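Local structure of putative tetrapyrrole (Corrin/porphyrin) methylase (Bacteroides fragilis, 3FFY) at residues Glu50-Leu55 / Arg103-Ile108. The protein probably catalyses, as the whole protein, the S-adenosylmethionine-dependent 2'-O-methylation of a cytidine ribose in 16S rRNA, this chain being its C-terminal part. Residues are numbered along the deposited sequence; the frame is centred on the assembly and turned at random.
Sequences ESPHRL and RGEIVI
Glu-50 and Ile-106 grip each other through both backbone N-H and C=O groups, an antiparallel hydrogen-bonded pair in the mixed sheet of this methylase domain, where strand 45-50 ends beside the start of strand 106-110. Glu-50 N reaches Ile-106 O at 3.0 Å, while Ile-106 N meets Glu-50 O in a nearly straight bond (N-H...O angle 172°). The Glu-50 side chain, bent at chi2 (52°), curls back to accept Ser-51 N on OE2 at 2.9 Å, met on the anti side of the carboxylate; OE1 is hydrogen-bonded to Thr-58 OG1 of helix 55-66. A carboxylate suits this buried site because each oxygen has a partner, one in the loop and one on the helix. Beyond this pair the sheet bonding between the segments stops, but the backbones stay close. Pro-52, which has no N-H to satisfy as the strand pairing ends, lays its edge against the peptide of Gly-104, CG lying 3.4 Å from Gly-104 O. Ile-106 holds CG1 between its backbone N and carbonyl carbon (chi1 53°), which carries CD1 under the turn to within 3.8 Å of Pro-52 CA and 4.1 Å of Leu-55 CD2. Leu-55, at the first turn of helix 55-66, forks over both isoleucines: its CD1 comes to 3.3 Å from Ile-108 CD1, a doubtfully short spacing, and that Ile-108 methyl lies 3.8 Å from Glu-50 CB.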
ATOM      1  N   GLU A  50       6.568  -0.902 -15.758  1.00 30.82           N
ATOM      2  CA  GLU A  50       6.675  -2.125 -16.523  1.00 30.73           C
ATOM      3  C   GLU A  50       5.303  -2.580 -17.031  1.00 31.31           C
ATOM      4  O   GLU A  50       4.249  -2.242 -16.453  1.00 30.08           O
ATOM      5  CB  GLU A  50       7.317  -3.210 -15.660  1.00 30.61           C
ATOM      6  CG  GLU A  50       7.769  -4.454 -16.403  1.00 31.43           C
ATOM      7  CD  GLU A  50       8.650  -4.105 -17.584  1.00 31.56           C
ATOM      8  OE1 GLU A  50       9.882  -4.094 -17.367  1.00 29.50           O
ATOM      9  OE2 GLU A  50       8.095  -3.771 -18.677  1.00 32.61           O
ATOM     10  N   SER A  51       5.324  -3.350 -18.113  1.00 31.78           N
ATOM     11  CA  SER A  51       4.102  -3.931 -18.646  1.00 32.11           C
ATOM     12  C   SER A  51       3.877  -5.308 -18.045  1.00 32.74           C
ATOM     13  O   SER A  51       4.831  -5.965 -17.537  1.00 31.99           O
ATOM     14  CB  SER A  51       4.175  -3.989 -20.163  1.00 32.44           C
ATOM     15  OG  SER A  51       4.952  -5.080 -20.613  1.00 33.71           O
ATOM     16  N   PRO A  52       2.613  -5.745 -18.036  1.00 33.13           N
ATOM     17  CA  PRO A  52       2.316  -7.000 -17.329  1.00 33.74           C
ATOM     18  C   PRO A  52       3.030  -8.211 -17.966  1.00 34.16           C
ATOM     19  O   PRO A  52       3.465  -9.112 -17.251  1.00 34.33           O
ATOM     20  CB  PRO A  52       0.794  -7.153 -17.454  1.00 33.72           C
ATOM     21  CG  PRO A  52       0.282  -5.901 -18.083  1.00 33.69           C
ATOM     22  CD  PRO A  52       1.423  -5.118 -18.643  1.00 33.61           C
ATOM     23  N   HIS A  53       3.167  -8.217 -19.290  1.00 34.62           N
ATOM     24  CA  HIS A  53       3.804  -9.344 -19.966  1.00 35.53           C
ATOM     25  C   HIS A  53       5.313  -9.386 -19.810  1.00 33.81           C
ATOM     26  O   HIS A  53       5.916 -10.403 -20.110  1.00 33.57           O
ATOM     27  CB  HIS A  53       3.466  -9.363 -21.462  1.00 36.38           C
ATOM     28  CG  HIS A  53       2.002  -9.522 -21.749  1.00 41.76           C
ATOM     29  ND1 HIS A  53       1.050  -8.614 -21.314  1.00 47.47           N
ATOM     30  CD2 HIS A  53       1.330 -10.458 -22.460  1.00 45.59           C
ATOM     31  CE1 HIS A  53      -0.146  -8.996 -21.734  1.00 47.55           C
ATOM     32  NE2 HIS A  53      -0.001 -10.109 -22.435  1.00 48.03           N
ATOM     33  N   ARG A  54       5.917  -8.287 -19.376  1.00 32.36           N
ATOM     34  CA  ARG A  54       7.371  -8.203 -19.199  0.60 32.10           C
ATOM     35  C   ARG A  54       7.767  -8.266 -17.742  1.00 31.02           C
ATOM     36  O   ARG A  54       8.943  -8.400 -17.431  1.00 30.90           O
ATOM     37  CB  ARG A  54       7.933  -6.899 -19.781  0.60 32.65           C
ATOM     38  CG  ARG A  54       8.476  -7.009 -21.203  0.60 35.10           C
ATOM     39  CD  ARG A  54       7.511  -6.514 -22.242  0.60 38.56           C
ATOM     40  NE  ARG A  54       7.744  -5.100 -22.574  0.60 42.75           N
ATOM     41  CZ  ARG A  54       7.255  -4.477 -23.652  0.60 44.82           C
ATOM     42  NH1 ARG A  54       6.490  -5.126 -24.535  0.60 46.58           N
ATOM     43  NH2 ARG A  54       7.540  -3.193 -23.849  0.60 45.52           N
ATOM     44  N   LEU A  55       6.803  -8.180 -16.826  1.00 29.27           N
ATOM     45  CA  LEU A  55       7.163  -8.076 -15.404  1.00 28.96           C
ATOM     46  C   LEU A  55       8.031  -9.212 -14.877  1.00 28.52           C
ATOM     47  O   LEU A  55       9.019  -8.964 -14.187  1.00 28.16           O
ATOM     48  CB  LEU A  55       5.913  -7.941 -14.517  1.00 28.53           C
ATOM     49  CG  LEU A  55       6.161  -7.764 -12.998  1.00 29.21           C
ATOM     50  CD1 LEU A  55       7.022  -6.490 -12.690  1.00 25.86           C
ATOM     51  CD2 LEU A  55       4.835  -7.780 -12.267  1.00 27.52           C
ATOM     52  N   ARG A 103      -1.695  -7.640 -13.945  1.00 53.04           N
ATOM     53  CA  ARG A 103      -2.969  -7.177 -14.467  1.00 53.39           C
ATOM     54  C   ARG A 103      -3.078  -5.796 -15.115  1.00 51.86           C
ATOM     55  O   ARG A 103      -4.158  -5.410 -15.587  1.00 52.96           O
ATOM     56  CB  ARG A 103      -4.021  -7.263 -13.354  1.00 54.74           C
ATOM     57  CG  ARG A 103      -5.442  -7.426 -13.899  1.00 58.80           C
ATOM     58  CD  ARG A 103      -6.243  -8.471 -13.126  1.00 64.49           C
ATOM     59  NE  ARG A 103      -7.255  -7.834 -12.286  1.00 69.30           N
ATOM     60  CZ  ARG A 103      -8.406  -7.313 -12.738  1.00 73.29           C
ATOM     61  NH1 ARG A 103      -9.260  -6.753 -11.875  1.00 74.43           N
ATOM     62  NH2 ARG A 103      -8.716  -7.344 -14.045  1.00 74.54           N
ATOM     63  N   GLY A 104      -2.018  -5.027 -15.148  1.00 48.94           N
ATOM     64  CA  GLY A 104      -2.125  -3.778 -15.853  1.00 46.61           C
ATOM     65  C   GLY A 104      -0.749  -3.267 -15.863  1.00 44.56           C
ATOM     66  O   GLY A 104       0.142  -3.939 -15.360  1.00 44.90           O
ATOM     67  N   GLU A 105      -0.547  -2.110 -16.445  1.00 42.12           N
ATOM     68  CA  GLU A 105       0.710  -1.446 -16.244  1.00 41.16           C
ATOM     69  C   GLU A 105       0.971  -1.353 -14.730  1.00 38.06           C
ATOM     70  O   GLU A 105       0.073  -1.032 -13.931  1.00 37.14           O
ATOM     71  CB  GLU A 105       0.735  -0.052 -16.878  1.00 42.30           C
ATOM     72  CG  GLU A 105       2.180   0.516 -17.022  1.00 46.05           C
ATOM     73  CD  GLU A 105       3.009  -0.182 -18.107  1.00 51.46           C
ATOM     74  OE1 GLU A 105       2.469  -1.043 -18.892  1.00 52.97           O
ATOM     75  OE2 GLU A 105       4.228   0.144 -18.156  1.00 55.50           O
ATOM     76  N   ILE A 106       2.199  -1.687 -14.348  1.00 34.55           N
ATOM     77  CA  ILE A 106       2.574  -1.652 -12.951  1.00 32.33           C
ATOM     78  C   ILE A 106       3.763  -0.732 -12.741  1.00 30.46           C
ATOM     79  O   ILE A 106       4.417  -0.307 -13.685  1.00 28.79           O
ATOM     80  CB  ILE A 106       2.843  -3.071 -12.393  1.00 32.21           C
ATOM     81  CG1 ILE A 106       3.864  -3.845 -13.254  1.00 31.82           C
ATOM     82  CG2 ILE A 106       1.506  -3.858 -12.332  1.00 31.07           C
ATOM     83  CD1 ILE A 106       3.169  -4.752 -14.381  1.00 30.80           C
ATOM     84  N   VAL A 107       3.985  -0.437 -11.472  1.00 29.54           N
ATOM     85  CA  VAL A 107       5.110   0.303 -10.974  1.00 29.55           C
ATOM     86  C   VAL A 107       5.854  -0.693 -10.094  1.00 29.80           C
ATOM     87  O   VAL A 107       5.242  -1.444  -9.289  1.00 29.62           O
ATOM     88  CB  VAL A 107       4.663   1.538 -10.078  1.00 29.88           C
ATOM     89  CG1 VAL A 107       5.875   2.345  -9.571  1.00 27.88           C
ATOM     90  CG2 VAL A 107       3.626   2.417 -10.799  1.00 28.27           C
ATOM     91  N   ILE A 108       7.185  -0.731 -10.276  1.00 28.95           N
ATOM     92  CA  ILE A 108       8.063  -1.487  -9.452  1.00 27.85           C
ATOM     93  C   ILE A 108       8.860  -0.517  -8.599  1.00 28.26           C
ATOM     94  O   ILE A 108       9.524   0.398  -9.128  1.00 27.83           O
ATOM     95  CB  ILE A 108       9.055  -2.374 -10.285  1.00 27.85           C
ATOM     96  CG1 ILE A 108       8.277  -3.188 -11.320  1.00 25.47           C
ATOM     97  CG2 ILE A 108       9.925  -3.260  -9.316  1.00 22.76           C
ATOM     98  CD1 ILE A 108       9.156  -3.935 -12.404  1.00 27.53           C
TER